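Local coordinates for succinate-semialdehyde dehydrogenase (PDB 4OGD) that oxidises succinic semialdehyde to succinate with NADP+ as the cofactor, as a member of the aldehyde dehydrogenase family, at the interface of chains A and B. Sequence-based numbering; all coordinates share one arbitrary frame. Chains: chain A/B, Succinate-semialdehyde dehydrogenase.

Contact 1: the interface of chains A and B. Residues chain A 122, 448-451; chain B 409-411, 429, 436.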
# COMPACT_ATOMS: atom_id res chain seq x y z
N THR A 122 4.50 -13.70 -2.33
CA THR A 122 3.52 -13.43 -3.37
C THR A 122 4.04 -13.61 -4.79
O THR A 122 3.27 -13.98 -5.68
CB THR A 122 2.91 -12.03 -3.21
OG1 THR A 122 3.96 -11.06 -3.08
CG2 THR A 122 2.05 -11.98 -1.96
N ASN A 448 1.63 -11.79 1.53
CA ASN A 448 0.23 -12.13 1.56
C ASN A 448 -0.10 -12.48 2.99
O ASN A 448 0.35 -13.50 3.52
CB ASN A 448 -0.03 -13.33 0.63
CG ASN A 448 -1.41 -13.93 0.80
OD1 ASN A 448 -2.28 -13.34 1.44
ND2 ASN A 448 -1.62 -15.10 0.20
N GLU A 449 -0.86 -11.61 3.63
CA GLU A 449 -1.39 -11.89 4.96
C GLU A 449 -2.62 -12.76 4.74
O GLU A 449 -3.69 -12.28 4.38
CB GLU A 449 -1.70 -10.59 5.70
CG GLU A 449 -0.43 -9.80 6.06
CD GLU A 449 -0.59 -8.29 5.99
OE1 GLU A 449 -1.18 -7.78 5.02
OE2 GLU A 449 -0.13 -7.59 6.93
N HIS A 450 -2.43 -14.06 4.91
CA HIS A 450 -3.39 -15.06 4.46
C HIS A 450 -4.18 -15.59 5.65
O HIS A 450 -3.64 -16.32 6.48
CB HIS A 450 -2.60 -16.20 3.78
CG HIS A 450 -3.45 -17.31 3.22
ND1 HIS A 450 -2.90 -18.31 2.45
CD2 HIS A 450 -4.77 -17.59 3.33
CE1 HIS A 450 -3.85 -19.16 2.11
NE2 HIS A 450 -4.99 -18.74 2.61
N LEU A 451 -5.46 -15.22 5.72
CA LEU A 451 -6.34 -15.64 6.80
C LEU A 451 -6.73 -17.09 6.63
O LEU A 451 -7.11 -17.51 5.54
CB LEU A 451 -7.62 -14.79 6.79
CG LEU A 451 -8.78 -15.27 7.67
CD1 LEU A 451 -8.43 -15.11 9.14
CD2 LEU A 451 -10.03 -14.46 7.33
N THR B 409 -4.07 -17.33 -2.19
CA THR B 409 -5.28 -16.56 -1.94
C THR B 409 -5.14 -15.86 -0.59
O THR B 409 -4.29 -16.24 0.21
CB THR B 409 -6.52 -17.46 -1.94
OG1 THR B 409 -7.69 -16.63 -1.95
CG2 THR B 409 -6.55 -18.37 -0.72
N GLY B 410 -5.95 -14.84 -0.36
CA GLY B 410 -5.84 -14.06 0.87
C GLY B 410 -6.61 -14.64 2.04
O GLY B 410 -6.35 -14.30 3.20
N MET B 411 -7.58 -15.51 1.75
CA MET B 411 -8.42 -16.06 2.82
C MET B 411 -8.82 -17.49 2.50
O MET B 411 -9.13 -17.83 1.35
CB MET B 411 -9.69 -15.20 3.01
CG MET B 411 -9.45 -13.74 3.36
SD MET B 411 -10.97 -12.75 3.44
CE MET B 411 -11.44 -12.75 1.71
N ILE B 429 -5.03 -11.19 -3.25
CA ILE B 429 -3.81 -11.02 -4.03
C ILE B 429 -4.18 -11.05 -5.51
O ILE B 429 -5.35 -11.20 -5.86
CB ILE B 429 -2.79 -12.14 -3.75
CG1 ILE B 429 -3.40 -13.51 -4.08
CG2 ILE B 429 -2.31 -12.09 -2.29
CD1 ILE B 429 -2.37 -14.64 -4.06
N ARG B 436 -5.46 -4.87 3.29
CA ARG B 436 -6.42 -5.61 4.09
C ARG B 436 -7.38 -4.65 4.78
O ARG B 436 -7.00 -3.54 5.19
CB ARG B 436 -5.69 -6.47 5.14
CG ARG B 436 -4.81 -7.58 4.57
CD ARG B 436 -5.66 -8.66 3.91
NE ARG B 436 -4.91 -9.78 3.34
CZ ARG B 436 -4.50 -9.86 2.08
NH1 ARG B 436 -4.72 -8.85 1.24
NH2 ARG B 436 -3.87 -10.94 1.64

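Contact 2: the interface of chains A and B. Residues chain A 404-405, 407, 409, 411-412; chain B 120, 450-452.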
# COMPACT_ATOMS: atom_id res chain seq x y z
N ALA A 404 7.63 17.32 18.04
CA ALA A 404 7.79 16.31 17.00
C ALA A 404 6.44 15.73 16.56
O ALA A 404 6.18 15.57 15.36
CB ALA A 404 8.71 15.19 17.48
N ALA A 405 5.58 15.43 17.53
CA ALA A 405 4.28 14.83 17.23
C ALA A 405 3.41 15.76 16.40
O ALA A 405 2.55 15.31 15.64
CB ALA A 405 3.56 14.45 18.52
N ILE A 407 4.45 17.66 13.99
CA ILE A 407 4.95 17.79 12.62
C ILE A 407 4.34 16.72 11.72
O ILE A 407 4.31 15.53 12.07
CB ILE A 407 6.49 17.69 12.54
CG1 ILE A 407 7.15 18.63 13.55
CG2 ILE A 407 6.97 18.04 11.13
CD1 ILE A 407 6.68 20.09 13.43
N THR A 409 4.96 14.56 9.21
CA THR A 409 6.12 13.94 8.59
C THR A 409 6.26 12.51 9.11
O THR A 409 5.71 12.17 10.16
CB THR A 409 7.41 14.73 8.92
OG1 THR A 409 8.47 14.26 8.09
CG2 THR A 409 7.81 14.55 10.38
N MET A 411 9.15 10.91 10.01
CA MET A 411 10.25 10.70 10.95
C MET A 411 10.68 12.00 11.62
O MET A 411 10.78 13.04 10.97
CB MET A 411 11.46 10.09 10.23
CG MET A 411 11.19 8.74 9.61
SD MET A 411 12.54 8.10 8.61
CE MET A 411 12.48 9.21 7.20
N SER A 412 10.98 11.93 12.91
CA SER A 412 11.49 13.09 13.63
C SER A 412 12.73 12.69 14.40
O SER A 412 12.69 11.76 15.20
CB SER A 412 10.44 13.65 14.59
OG SER A 412 9.31 14.14 13.88
N GLN B 120 -0.66 8.21 13.50
CA GLN B 120 -1.37 9.48 13.39
C GLN B 120 -2.25 9.55 12.15
O GLN B 120 -1.99 8.88 11.15
CB GLN B 120 -0.36 10.63 13.35
CG GLN B 120 0.58 10.66 14.56
CD GLN B 120 1.53 11.85 14.53
OE1 GLN B 120 2.32 12.00 13.61
NE2 GLN B 120 1.43 12.72 15.54
N HIS B 450 4.74 7.27 12.46
CA HIS B 450 5.63 8.42 12.60
C HIS B 450 6.70 8.10 13.63
O HIS B 450 6.43 8.05 14.83
CB HIS B 450 4.79 9.64 13.02
CG HIS B 450 5.57 10.91 13.20
ND1 HIS B 450 4.96 12.12 13.45
CD2 HIS B 450 6.90 11.16 13.16
CE1 HIS B 450 5.88 13.06 13.58
NE2 HIS B 450 7.07 12.51 13.40
N LEU B 451 7.92 7.87 13.14
CA LEU B 451 9.07 7.58 14.00
C LEU B 451 9.55 8.80 14.76
O LEU B 451 9.72 9.88 14.18
CB LEU B 451 10.23 7.06 13.15
CG LEU B 451 11.59 6.93 13.82
CD1 LEU B 451 11.58 5.84 14.89
CD2 LEU B 451 12.66 6.66 12.78
N ILE B 452 9.79 8.62 16.06
CA ILE B 452 10.55 9.60 16.84
C ILE B 452 11.79 8.88 17.32
O ILE B 452 11.69 7.84 17.98
CB ILE B 452 9.76 10.14 18.06
CG1 ILE B 452 8.84 11.29 17.65
CG2 ILE B 452 10.73 10.67 19.10
CD1 ILE B 452 7.59 10.87 16.96
O HOH W 1 2.22 13.87 11.75

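Contact 1: the interface of chains A and B
B:Arg436 and A:Glu449 make the main polar clasp across this subunit interface, and the target is backbone. The guanidinium meets the carbonyl oxygen of A:Glu449 with its NE side, so that one acceptor takes two donors. NE lies 3.0 Å from A:Glu449 O and arrives in the carbonyl plane on a lone pair, whereas NH2, 3.1 Å from A:Glu449 O, comes from above that plane. Arginine suits this place because its long chain, bent at chi2 (-69°), sets the guanidinium against the strand, and its NE/NH2 edge offers two N-H groups to one acceptor. The amide oxygen OD1 of A:Asn448 lies in the guanidinium plane off the tip of NH2, between its hydrogens, and the pair is therefore no hydrogen bond. The carboxylate of A:Glu449 stays apart, with OE1 4.5 Å from B:Arg436 NE, where it may still steady the positive charge.

A second set of hydrogen bonds reads the chain B backbone. The CG of A:Asn448 stands anti to its backbone N (chi1 169°), which brings ND2 within 2.9 Å of B:Thr409 O. This bond is almost straight, 173° at the hydrogen, although the donor approaches from above the carbonyl plane. An amide fits here because it can serve a backbone acceptor without charge. The backbone N of A:Leu451 bonds to B:Gly410 O at 2.8 Å; glycine, lacking a side chain, lets the chains come close.

Apolar and face contacts add to these bonds. B:Thr409 O also sits over the centre of one face of the A:His450 ring, 3.2 Å above its plane, a flat surface that lets the carbonyl lie close. Branched B:Ile429 offers CG2 as an apolar cap to CG of A:Asn448, 3.7 Å away, the side chains crossing at about a right angle. A:Leu451 CB and CD2 lie against CG of B:Met411, apolar partners beside the bridge.

Strand 448-455 of chain A pairs in parallel with strand 411-414 of chain B, A:Leu451 bridging B:Met411, which carries the sheet across the subunit boundary.

Contact 2: the interface of chains A and B
B:His450 meets A:Ser412 at the edge of its imidazole ring, NE2 lying 2.8 Å from the serine hydroxyl OG in a hydrogen bond whose direction is not settled. The histidine has CG anti to its backbone N (chi1 -180°), which carries the ring out toward chain A. Its ND1 points at the side-chain oxygen OE1 of B:Gln120, 2.6 Å away and in the ring plane, so hydrogen bonds at both nitrogens fix the ring's rotation. B:Gln120 suits this supporting role because its amide has two ends: while OE1 positions the ring and reaches A:Ile407 O through a water, NE2 touches chain A directly, bonding to A:Ala405 O at 2.8 Å on a lone pair, close to the helix end. One face of the ring lies under A:Thr409 O, and CD1 of B:Ile452 covers the other face near its rim. Histidine suits the place by offering polar edges and flat faces together.

A:Ser412 is small enough to use its hydroxyl and its backbone side by side.

B:Leu451 receives that backbone, its O accepting from A:Ser412 N at 2.7 Å. Its apolar side chain has a matching partner in A:Met411, whose unbranched thioether chain can lie along leucine and places CG 4.0 Å from B:Leu451 CB.

The site joins strand 411-414 and the end of helix 397-406 of chain A to strands 113-120 and 448-455 of chain B, with parallel bridges A:Met411 to B:Leu451 and A:Ser412 to B:Ile452.

The C-alpha centres of contact 1 and contact 2 lie about 30 Å apart, and both share strands 448-455 and 411-414, with the chains exchanged. Residues 409, 411, 450 and 451 appear in both. Contact 1 adds strand 429-430 and B:Arg436; contact 2 adds helix 397-406 and strand 113-120. Because the interface is two-fold symmetric, the two are largely overlapping stretches of the junction, seen at its two symmetry-related places. Each subunit thus lends a strand to its neighbour's sheet and receives one in return, as would fit a dimer, though the structure alone does not show that this pair is the unit in solution.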